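Penicillin-binding protein PbpB (Mycobacterium tuberculosis, PDB 6KGU) synthesises cross-linked peptidoglycan from lipid intermediates during cell-wall biogenesis and is inactivated by beta-lactam antibiotics. Local coordinates at residues A260-F265 with S387-M393. Residues are numbered along the deposited sequence; the frame is centred on the assembly and turned at random.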
ATOM      1  N   ALA A 260       1.599   8.003   1.485  1.00 26.84           N
ATOM      2  CA  ALA A 260       1.019   6.657   1.496  1.00 32.27           C
ATOM      3  C   ALA A 260      -0.411   6.647   2.027  1.00 31.04           C
ATOM      4  O   ALA A 260      -1.197   5.751   1.683  1.00 28.27           O
ATOM      5  CB  ALA A 260       1.878   5.709   2.350  1.00 22.39           C
ATOM      6  N   VAL A 261      -0.767   7.611   2.879  1.00 25.91           N
ATOM      7  CA  VAL A 261      -2.128   7.702   3.385  1.00 25.31           C
ATOM      8  C   VAL A 261      -2.849   8.948   2.900  1.00 28.23           C
ATOM      9  O   VAL A 261      -4.085   8.936   2.848  1.00 28.37           O
ATOM     10  CB  VAL A 261      -2.181   7.631   4.928  1.00 28.17           C
ATOM     11  CG1 VAL A 261      -1.571   6.328   5.440  1.00 26.27           C
ATOM     12  CG2 VAL A 261      -1.523   8.871   5.569  1.00 24.47           C
ATOM     13  N   SER A 262      -2.131  10.015   2.536  1.00 23.71           N
ATOM     14  CA  SER A 262      -2.784  11.287   2.269  1.00 33.00           C
ATOM     15  C   SER A 262      -3.098  11.534   0.798  1.00 30.74           C
ATOM     16  O   SER A 262      -3.868  12.444   0.506  1.00 29.89           O
ATOM     17  CB  SER A 262      -1.906  12.443   2.762  1.00 23.25           C
ATOM     18  OG  SER A 262      -0.864  12.623   1.832  1.00 29.09           O
ATOM     19  N   SER A 263      -2.511  10.793  -0.139  1.00 26.37           N
ATOM     20  CA  SER A 263      -2.480  11.224  -1.537  1.00 25.65           C
ATOM     21  C   SER A 263      -3.028  10.134  -2.445  1.00 28.92           C
ATOM     22  O   SER A 263      -2.273   9.266  -2.901  1.00 28.46           O
ATOM     23  CB  SER A 263      -1.053  11.612  -1.949  1.00 28.48           C
ATOM     24  OG  SER A 263      -0.541  12.606  -1.056  1.00 32.48           O
ATOM     25  N   PRO A 264      -4.332  10.153  -2.747  1.00 27.90           N
ATOM     26  CA  PRO A 264      -4.906   9.076  -3.564  1.00 31.35           C
ATOM     27  C   PRO A 264      -4.518   9.234  -5.020  1.00 30.62           C
ATOM     28  O   PRO A 264      -4.120  10.307  -5.467  1.00 28.95           O
ATOM     29  CB  PRO A 264      -6.422   9.229  -3.367  1.00 28.09           C
ATOM     30  CG  PRO A 264      -6.608  10.749  -3.048  1.00 27.48           C
ATOM     31  CD  PRO A 264      -5.358  11.086  -2.236  1.00 27.80           C
ATOM     32  N   PHE A 265      -4.655   8.137  -5.768  1.00 32.08           N
ATOM     33  CA  PHE A 265      -4.322   8.115  -7.189  1.00 30.53           C
ATOM     34  C   PHE A 265      -5.261   7.147  -7.907  1.00 34.46           C
ATOM     35  O   PHE A 265      -5.848   6.253  -7.289  1.00 32.62           O
ATOM     36  CB  PHE A 265      -2.858   7.699  -7.408  1.00 31.91           C
ATOM     37  CG  PHE A 265      -2.494   6.399  -6.728  1.00 30.55           C
ATOM     38  CD1 PHE A 265      -2.750   5.180  -7.336  1.00 32.94           C
ATOM     39  CD2 PHE A 265      -1.910   6.396  -5.472  1.00 33.51           C
ATOM     40  CE1 PHE A 265      -2.441   3.988  -6.714  1.00 32.91           C
ATOM     41  CE2 PHE A 265      -1.585   5.186  -4.839  1.00 32.21           C
ATOM     42  CZ  PHE A 265      -1.848   3.987  -5.469  1.00 36.96           C
ATOM     43  N   SER A 387     -10.256   6.518  -7.234  1.00 28.01           N
ATOM     44  CA  SER A 387      -8.935   6.772  -6.683  1.00 29.04           C
ATOM     45  C   SER A 387      -8.824   6.094  -5.333  1.00 30.19           C
ATOM     46  O   SER A 387      -9.825   5.892  -4.640  1.00 30.10           O
ATOM     47  CB  SER A 387      -8.659   8.280  -6.563  1.00 32.16           C
ATOM     48  OG  SER A 387      -9.458   8.834  -5.543  1.00 31.40           O
ATOM     49  N   MET A 388      -7.589   5.755  -4.956  1.00 27.46           N
ATOM     50  CA  MET A 388      -7.326   5.099  -3.688  1.00 23.16           C
ATOM     51  C   MET A 388      -5.942   5.511  -3.227  1.00 26.24           C
ATOM     52  O   MET A 388      -5.093   5.892  -4.033  1.00 26.89           O
ATOM     53  CB  MET A 388      -7.379   3.567  -3.809  1.00 29.84           C
ATOM     54  CG  MET A 388      -6.272   2.990  -4.727  1.00 26.78           C
ATOM     55  SD  MET A 388      -6.427   1.205  -5.039  1.00 30.15           S
ATOM     56  CE  MET A 388      -8.002   1.153  -5.909  1.00 25.38           C
ATOM     57  N   THR A 389      -5.714   5.384  -1.927  1.00 25.38           N
ATOM     58  CA  THR A 389      -4.387   5.557  -1.370  1.00 25.40           C
ATOM     59  C   THR A 389      -3.564   4.282  -1.521  1.00 24.40           C
ATOM     60  O   THR A 389      -4.085   3.188  -1.766  1.00 24.74           O
ATOM     61  CB  THR A 389      -4.473   5.953   0.099  1.00 27.92           C
ATOM     62  OG1 THR A 389      -5.037   4.872   0.838  1.00 29.65           O
ATOM     63  CG2 THR A 389      -5.371   7.188   0.261  1.00 25.48           C
ATOM     64  N   LEU A 390      -2.248   4.443  -1.377  1.00 26.03           N
ATOM     65  CA  LEU A 390      -1.355   3.292  -1.315  1.00 23.10           C
ATOM     66  C   LEU A 390      -1.767   2.328  -0.211  1.00 24.98           C
ATOM     67  O   LEU A 390      -1.710   1.103  -0.390  1.00 27.51           O
ATOM     68  CB  LEU A 390       0.092   3.763  -1.099  1.00 23.79           C
ATOM     69  CG  LEU A 390       1.135   2.646  -1.251  1.00 30.51           C
ATOM     70  CD1 LEU A 390       0.936   1.940  -2.574  1.00 26.33           C
ATOM     71  CD2 LEU A 390       2.581   3.189  -1.149  1.00 27.16           C
ATOM     72  N   LEU A 391      -2.170   2.858   0.949  1.00 24.76           N
ATOM     73  CA  LEU A 391      -2.554   1.978   2.053  1.00 27.29           C
ATOM     74  C   LEU A 391      -3.811   1.180   1.714  1.00 27.24           C
ATOM     75  O   LEU A 391      -3.891  -0.022   2.000  1.00 27.19           O
ATOM     76  CB  LEU A 391      -2.763   2.794   3.336  1.00 24.20           C
ATOM     77  CG  LEU A 391      -3.170   1.977   4.560  1.00 26.91           C
ATOM     78  CD1 LEU A 391      -2.089   0.951   4.936  1.00 23.92           C
ATOM     79  CD2 LEU A 391      -3.478   2.905   5.744  1.00 30.78           C
ATOM     80  N   GLN A 392      -4.823   1.851   1.141  1.00 24.89           N
ATOM     81  CA  GLN A 392      -6.020   1.151   0.679  1.00 25.33           C
ATOM     82  C   GLN A 392      -5.672   0.071  -0.346  1.00 28.06           C
ATOM     83  O   GLN A 392      -6.183  -1.051  -0.282  1.00 25.32           O
ATOM     84  CB  GLN A 392      -6.996   2.151   0.051  1.00 26.97           C
ATOM     85  CG  GLN A 392      -7.731   3.018   1.060  1.00 27.65           C
ATOM     86  CD  GLN A 392      -8.626   4.026   0.385  1.00 29.38           C
ATOM     87  OE1 GLN A 392      -8.276   4.554  -0.671  1.00 27.82           O
ATOM     88  NE2 GLN A 392      -9.784   4.314   0.994  1.00 28.08           N
ATOM     89  N   MET A 393      -4.848   0.420  -1.337  1.00 23.55           N
ATOM     90  CA  MET A 393      -4.439  -0.551  -2.350  1.00 26.35           C
ATOM     91  C   MET A 393      -3.799  -1.765  -1.699  1.00 24.26           C
ATOM     92  O   MET A 393      -4.188  -2.910  -1.963  1.00 30.87           O
ATOM     93  CB  MET A 393      -3.466   0.113  -3.333  1.00 25.57           C
ATOM     94  CG  MET A 393      -2.992  -0.778  -4.474  1.00 28.41           C
ATOM     95  SD  MET A 393      -1.665   0.017  -5.426  1.00 31.81           S
ATOM     96  CE  MET A 393      -0.215  -0.744  -4.689  1.00 26.89           C
TER
HETATM   97  O   HOH W   1      -1.211   7.259  -1.445  1.00 26.10           O
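A capping box opens helix 390-401 in the buried interior of the penicillin-sensitive transpeptidase domain, and residues 260-265, which lead toward the putative acyl-ester serine Ser269, bond to its first turn. Two reciprocal bonds define the box: Gln392 N donates to Thr389 OG1 (3.0 Å, 168°) and Thr389 N to Gln392 OE1 (3.0 Å, 161°). Two first-turn amides outside the box are met from 260-265, one directly and one through water: Leu391 N donates to Ala260 O (3.1 Å, 149°), while Leu390 N donates to a water at 3.0 Å that in turn donates to Ser263 O at 2.7 Å. Just before the cap, Phe265 and Met388 form a single antiparallel hydrogen-bonded pair: Phe265 N to Met388 O is 2.9 Å and Met388 N to Phe265 O 3.0 Å. Both carbonyls also receive CA-H...O contacts of 3.2 Å, Met388 O from Pro264 CA and Phe265 O from Ser387 CA. Phe265 loses the most surface, 117 of the 518 Å² buried in total. Its CB points away, but with chi1 at 53° the ring folds back, bringing CE2 4.3 Å from Leu390 CB. A Met-aromatic contact places Met393 SD at the ring edge, 5.2 Å from the centroid and 89° off the normal; Trp495 also meets this ring. On the helix 259-262 side, Val261 CG1 lies 3.9 Å from Leu391 CD2, and Met236 of strand 233-238 touches both side chains. Backbone bonds thus fix how the approach to Ser269 sits against the helix start, while apolar side chains fill the space between them and the central sheet.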